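Core protein VP7 (Bluetongue virus, PDB 1BVP) forms trimers that assemble as capsomers on the VP3 scaffold of the viral core, and probably binds a receptor on the host cell surface. Local coordinates at residues A[32-46]-A[87-100]. Sequence-based numbering, arbitrary orientation.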
loop_
_atom_site.group_PDB
_atom_site.type_symbol
_atom_site.label_atom_id
_atom_site.label_comp_id
_atom_site.label_asym_id
_atom_site.label_seq_id
_atom_site.Cartn_x
_atom_site.Cartn_y
_atom_site.Cartn_z
ATOM N N ILE A 32 34.203 -0.628 -2.793
ATOM C CA ILE A 32 33.547 -1.412 -1.742
ATOM C C ILE A 32 33.829 -2.922 -1.856
ATOM O O ILE A 32 34.197 -3.574 -0.861
ATOM C CB ILE A 32 32.004 -1.186 -1.810
ATOM C CG1 ILE A 32 31.651 0.241 -1.392
ATOM C CG2 ILE A 32 31.244 -2.200 -0.960
ATOM C CD1 ILE A 32 30.298 0.674 -1.940
ATOM N N LEU A 33 33.585 -3.488 -3.043
ATOM C CA LEU A 33 33.816 -4.905 -3.266
ATOM C C LEU A 33 35.253 -5.263 -3.008
ATOM O O LEU A 33 35.546 -6.317 -2.459
ATOM C CB LEU A 33 33.457 -5.319 -4.683
ATOM C CG LEU A 33 31.955 -5.348 -4.937
ATOM C CD1 LEU A 33 31.668 -6.026 -6.252
ATOM C CD2 LEU A 33 31.271 -6.078 -3.800
ATOM N N GLY A 34 36.150 -4.375 -3.416
ATOM C CA GLY A 34 37.564 -4.592 -3.217
ATOM C C GLY A 34 37.885 -4.826 -1.765
ATOM O O GLY A 34 38.424 -5.874 -1.408
ATOM N N ILE A 35 37.554 -3.854 -0.929
ATOM C CA ILE A 35 37.808 -3.964 0.504
ATOM C C ILE A 35 37.100 -5.135 1.173
ATOM O O ILE A 35 37.695 -5.886 1.968
ATOM C CB ILE A 35 37.347 -2.709 1.226
ATOM C CG1 ILE A 35 37.768 -1.505 0.401
ATOM C CG2 ILE A 35 37.990 -2.639 2.619
ATOM C CD1 ILE A 35 37.445 -0.185 1.012
ATOM N N ALA A 36 35.812 -5.256 0.877
ATOM C CA ALA A 36 34.993 -6.294 1.469
ATOM C C ALA A 36 35.481 -7.674 1.110
ATOM O O ALA A 36 35.706 -8.501 1.980
ATOM C CB ALA A 36 33.555 -6.111 1.052
ATOM N N ILE A 37 35.701 -7.917 -0.171
ATOM C CA ILE A 37 36.146 -9.234 -0.612
ATOM C C ILE A 37 37.512 -9.575 -0.061
ATOM O O ILE A 37 37.781 -10.725 0.287
ATOM C CB ILE A 37 36.143 -9.339 -2.128
ATOM C CG1 ILE A 37 34.693 -9.265 -2.626
ATOM C CG2 ILE A 37 36.811 -10.631 -2.573
ATOM C CD1 ILE A 37 34.570 -9.385 -4.101
ATOM N N ASN A 38 38.369 -8.568 0.050
ATOM C CA ASN A 38 39.692 -8.791 0.580
ATOM C C ASN A 38 39.556 -9.203 2.076
ATOM O O ASN A 38 40.072 -10.253 2.462
ATOM C CB ASN A 38 40.577 -7.542 0.332
ATOM C CG ASN A 38 42.009 -7.685 0.905
ATOM O OD1 ASN A 38 42.860 -8.281 0.265
ATOM N ND2 ASN A 38 42.274 -7.111 2.095
ATOM N N ARG A 39 38.826 -8.442 2.905
ATOM C CA ARG A 39 38.678 -8.821 4.323
ATOM C C ARG A 39 38.073 -10.211 4.444
ATOM O O ARG A 39 38.557 -11.067 5.177
ATOM C CB ARG A 39 37.780 -7.858 5.068
ATOM C CG ARG A 39 38.499 -6.808 5.839
ATOM C CD ARG A 39 39.424 -7.405 6.871
ATOM N NE ARG A 39 38.845 -7.445 8.208
ATOM C CZ ARG A 39 39.553 -7.673 9.312
ATOM N NH1 ARG A 39 40.856 -7.888 9.228
ATOM N NH2 ARG A 39 38.966 -7.661 10.505
ATOM N N TYR A 40 37.023 -10.433 3.670
ATOM C CA TYR A 40 36.326 -11.684 3.676
ATOM C C TYR A 40 37.237 -12.861 3.356
ATOM O O TYR A 40 37.341 -13.788 4.149
ATOM C CB TYR A 40 35.167 -11.617 2.699
ATOM C CG TYR A 40 34.317 -12.859 2.719
ATOM C CD1 TYR A 40 33.453 -13.122 3.797
ATOM C CD2 TYR A 40 34.416 -13.805 1.695
ATOM C CE1 TYR A 40 32.725 -14.309 3.848
ATOM C CE2 TYR A 40 33.691 -14.985 1.733
ATOM C CZ TYR A 40 32.854 -15.230 2.806
ATOM O OH TYR A 40 32.153 -16.400 2.836
ATOM N N ASN A 41 37.892 -12.842 2.199
ATOM C CA ASN A 41 38.791 -13.932 1.818
ATOM C C ASN A 41 39.904 -14.144 2.865
ATOM O O ASN A 41 40.266 -15.279 3.200
ATOM C CB ASN A 41 39.366 -13.676 0.435
ATOM C CG ASN A 41 38.354 -13.932 -0.665
ATOM O OD1 ASN A 41 38.527 -13.496 -1.791
ATOM N ND2 ASN A 41 37.297 -14.672 -0.346
ATOM N N GLY A 42 40.352 -13.061 3.481
ATOM C CA GLY A 42 41.387 -13.194 4.480
ATOM C C GLY A 42 41.010 -13.911 5.759
ATOM O O GLY A 42 41.769 -14.751 6.231
ATOM N N LEU A 43 39.877 -13.546 6.350
ATOM C CA LEU A 43 39.422 -14.156 7.601
ATOM C C LEU A 43 38.718 -15.498 7.423
ATOM O O LEU A 43 38.546 -16.258 8.374
ATOM C CB LEU A 43 38.458 -13.209 8.314
ATOM C CG LEU A 43 38.965 -11.901 8.906
ATOM C CD1 LEU A 43 37.805 -11.220 9.593
ATOM C CD2 LEU A 43 40.043 -12.185 9.919
ATOM N N THR A 44 38.359 -15.792 6.185
ATOM C CA THR A 44 37.591 -16.970 5.813
ATOM C C THR A 44 38.341 -18.033 5.039
ATOM O O THR A 44 37.980 -19.205 5.088
ATOM C CB THR A 44 36.408 -16.441 4.964
ATOM O OG1 THR A 44 35.284 -16.221 5.811
ATOM C CG2 THR A 44 36.074 -17.286 3.779
ATOM N N LEU A 45 39.313 -17.593 4.248
ATOM C CA LEU A 45 40.131 -18.457 3.412
ATOM C C LEU A 45 39.385 -18.924 2.197
ATOM O O LEU A 45 39.676 -19.987 1.636
ATOM C CB LEU A 45 40.695 -19.646 4.192
ATOM C CG LEU A 45 41.922 -19.438 5.090
ATOM C CD1 LEU A 45 42.098 -17.990 5.549
ATOM C CD2 LEU A 45 41.776 -20.379 6.292
ATOM N N ARG A 46 38.370 -18.173 1.809
ATOM C CA ARG A 46 37.667 -18.532 0.594
ATOM C C ARG A 46 38.333 -17.721 -0.529
ATOM O O ARG A 46 39.243 -16.913 -0.261
ATOM C CB ARG A 46 36.174 -18.308 0.743
ATOM C CG ARG A 46 35.544 -19.504 1.420
ATOM C CD ARG A 46 34.323 -19.979 0.651
ATOM N NE ARG A 46 33.129 -19.197 1.006
ATOM C CZ ARG A 46 32.008 -19.720 1.521
ATOM N NH1 ARG A 46 31.886 -21.034 1.727
ATOM N NH2 ARG A 46 31.043 -18.919 1.963
ATOM N N HIS A 87 30.370 -19.645 7.652
ATOM C CA HIS A 87 31.589 -19.184 8.308
ATOM C C HIS A 87 31.270 -18.147 9.303
ATOM O O HIS A 87 31.080 -17.000 8.948
ATOM C CB HIS A 87 32.561 -18.600 7.297
ATOM C CG HIS A 87 32.983 -19.593 6.274
ATOM N ND1 HIS A 87 34.007 -20.490 6.500
ATOM C CD2 HIS A 87 32.408 -19.960 5.101
ATOM C CE1 HIS A 87 34.032 -21.381 5.520
ATOM N NE2 HIS A 87 33.073 -21.080 4.659
ATOM N N MET A 88 31.318 -18.548 10.562
ATOM C CA MET A 88 31.017 -17.676 11.687
ATOM C C MET A 88 31.943 -16.462 11.808
ATOM O O MET A 88 31.557 -15.429 12.379
ATOM C CB MET A 88 31.042 -18.504 12.969
ATOM C CG MET A 88 30.230 -19.795 12.861
ATOM S SD MET A 88 28.488 -19.440 12.560
ATOM C CE MET A 88 28.063 -18.377 14.064
ATOM N N ALA A 89 33.154 -16.569 11.258
ATOM C CA ALA A 89 34.102 -15.451 11.303
ATOM C C ALA A 89 33.617 -14.216 10.526
ATOM O O ALA A 89 34.197 -13.129 10.673
ATOM C CB ALA A 89 35.437 -15.886 10.750
ATOM N N THR A 90 32.582 -14.386 9.691
ATOM C CA THR A 90 32.043 -13.297 8.883
ATOM C C THR A 90 31.650 -12.088 9.724
ATOM O O THR A 90 31.801 -10.939 9.296
ATOM C CB THR A 90 30.891 -13.776 8.042
ATOM O OG1 THR A 90 31.305 -14.904 7.250
ATOM C CG2 THR A 90 30.431 -12.697 7.120
ATOM N N ILE A 91 31.254 -12.334 10.966
ATOM C CA ILE A 91 30.878 -11.238 11.851
ATOM C C ILE A 91 32.068 -10.284 12.035
ATOM O O ILE A 91 31.891 -9.074 12.122
ATOM C CB ILE A 91 30.330 -11.770 13.223
ATOM C CG1 ILE A 91 29.875 -10.605 14.086
ATOM C CG2 ILE A 91 31.371 -12.579 13.977
ATOM C CD1 ILE A 91 28.661 -9.907 13.529
ATOM N N GLY A 92 33.281 -10.845 12.062
ATOM C CA GLY A 92 34.497 -10.058 12.207
ATOM C C GLY A 92 34.726 -9.241 10.947
ATOM O O GLY A 92 35.190 -8.113 10.993
ATOM N N VAL A 93 34.422 -9.822 9.804
ATOM C CA VAL A 93 34.549 -9.097 8.565
ATOM C C VAL A 93 33.630 -7.870 8.596
ATOM O O VAL A 93 34.051 -6.745 8.358
ATOM C CB VAL A 93 34.098 -9.967 7.407
ATOM C CG1 VAL A 93 34.092 -9.154 6.140
ATOM C CG2 VAL A 93 34.981 -11.233 7.317
ATOM N N LEU A 94 32.362 -8.097 8.903
ATOM C CA LEU A 94 31.377 -7.023 8.941
ATOM C C LEU A 94 31.596 -5.951 10.015
ATOM O O LEU A 94 31.036 -4.849 9.921
ATOM C CB LEU A 94 29.996 -7.620 9.097
ATOM C CG LEU A 94 29.059 -7.841 7.926
ATOM C CD1 LEU A 94 29.731 -7.735 6.600
ATOM C CD2 LEU A 94 28.429 -9.180 8.128
ATOM N N ALA A 95 32.368 -6.266 11.053
ATOM C CA ALA A 95 32.636 -5.277 12.106
ATOM C C ALA A 95 33.892 -4.436 11.828
ATOM O O ALA A 95 34.283 -3.643 12.662
ATOM C CB ALA A 95 32.744 -5.958 13.467
ATOM N N THR A 96 34.527 -4.643 10.671
ATOM C CA THR A 96 35.748 -3.929 10.257
ATOM C C THR A 96 35.359 -2.522 9.801
ATOM O O THR A 96 34.780 -2.352 8.726
ATOM C CB THR A 96 36.425 -4.649 9.030
ATOM O OG1 THR A 96 36.815 -5.979 9.390
ATOM C CG2 THR A 96 37.647 -3.881 8.522
ATOM N N PRO A 97 35.785 -1.493 10.540
ATOM C CA PRO A 97 35.460 -0.104 10.193
ATOM C C PRO A 97 35.955 0.392 8.864
ATOM O O PRO A 97 35.560 1.449 8.413
ATOM C CB PRO A 97 36.040 0.703 11.355
ATOM C CG PRO A 97 37.127 -0.157 11.859
ATOM C CD PRO A 97 36.573 -1.555 11.781
ATOM N N GLU A 98 36.779 -0.388 8.194
ATOM C CA GLU A 98 37.286 0.057 6.908
ATOM C C GLU A 98 36.365 -0.263 5.757
ATOM O O GLU A 98 36.564 0.283 4.665
ATOM C CB GLU A 98 38.712 -0.449 6.637
ATOM C CG GLU A 98 39.813 0.268 7.445
ATOM C CD GLU A 98 39.956 -0.244 8.885
ATOM O OE1 GLU A 98 39.921 -1.494 9.111
ATOM O OE2 GLU A 98 40.132 0.615 9.788
ATOM N N ILE A 99 35.409 -1.177 5.951
ATOM C CA ILE A 99 34.454 -1.481 4.873
ATOM C C ILE A 99 33.393 -0.393 4.960
ATOM O O ILE A 99 32.722 -0.237 5.984
ATOM C CB ILE A 99 33.751 -2.814 5.029
ATOM C CG1 ILE A 99 34.772 -3.945 5.159
ATOM C CG2 ILE A 99 32.823 -3.022 3.828
ATOM C CD1 ILE A 99 34.145 -5.303 5.160
ATOM N N PRO A 100 33.264 0.413 3.905
ATOM C CA PRO A 100 32.261 1.483 3.951
ATOM C C PRO A 100 30.827 1.002 3.621
ATOM O O PRO A 100 30.626 -0.066 3.036
ATOM C CB PRO A 100 32.799 2.480 2.914
ATOM C CG PRO A 100 33.344 1.538 1.845
ATOM C CD PRO A 100 33.958 0.357 2.599
#
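In the helical domain of VP7, a long helix and a short one pack nearly antiparallel: helix 32-44 and helix 90-94 run at 149° to each other, their axes 9.2 Å apart, with Tyr40 lying against Val93 at the middle. The case illustrates how one residue can serve several neighbours. Val93 turns its two methyls to different partners: CG2, which lies beside its own backbone N, meets Leu43 CD1 at 3.6 Å, the two side chains running alongside in opposite senses, while CG1 faces the base of Arg39. Arg39, bent at chi2 and chi3, reaches across to meet Thr96. Its NE donates to Thr96 OG1 at 2.8 Å, a bent bond with the hydroxyl tilted 25° from the guanidinium plane, and NH2 adds a weak second one to the same oxygen. Leu43 CD1 lies over one face of that guanidinium.

Near Pro100 the contact turns apolar. Ile99 rests its CD1 on Ala36 CA at 3.9 Å, and Ile32 CG1 touches Pro100 CG at the same distance. At the other end, the His87 ring presents its edge to a face of the Arg46 guanidinium, the planes 82° apart. Within 87-100, Thr90 OG1 donates a hydrogen bond to His87 O at 2.7 Å, in the carbonyl plane, and Thr90 N donates to the same oxygen.

Asp67 of helix 55-73 ties this end together, bridging to Arg46 and accepting hydrogen bonds from Tyr40 OH and His87 N. Helix 2-15 packs on Ile32 and Leu94, and Pro100 touches Val24 of a second subunit.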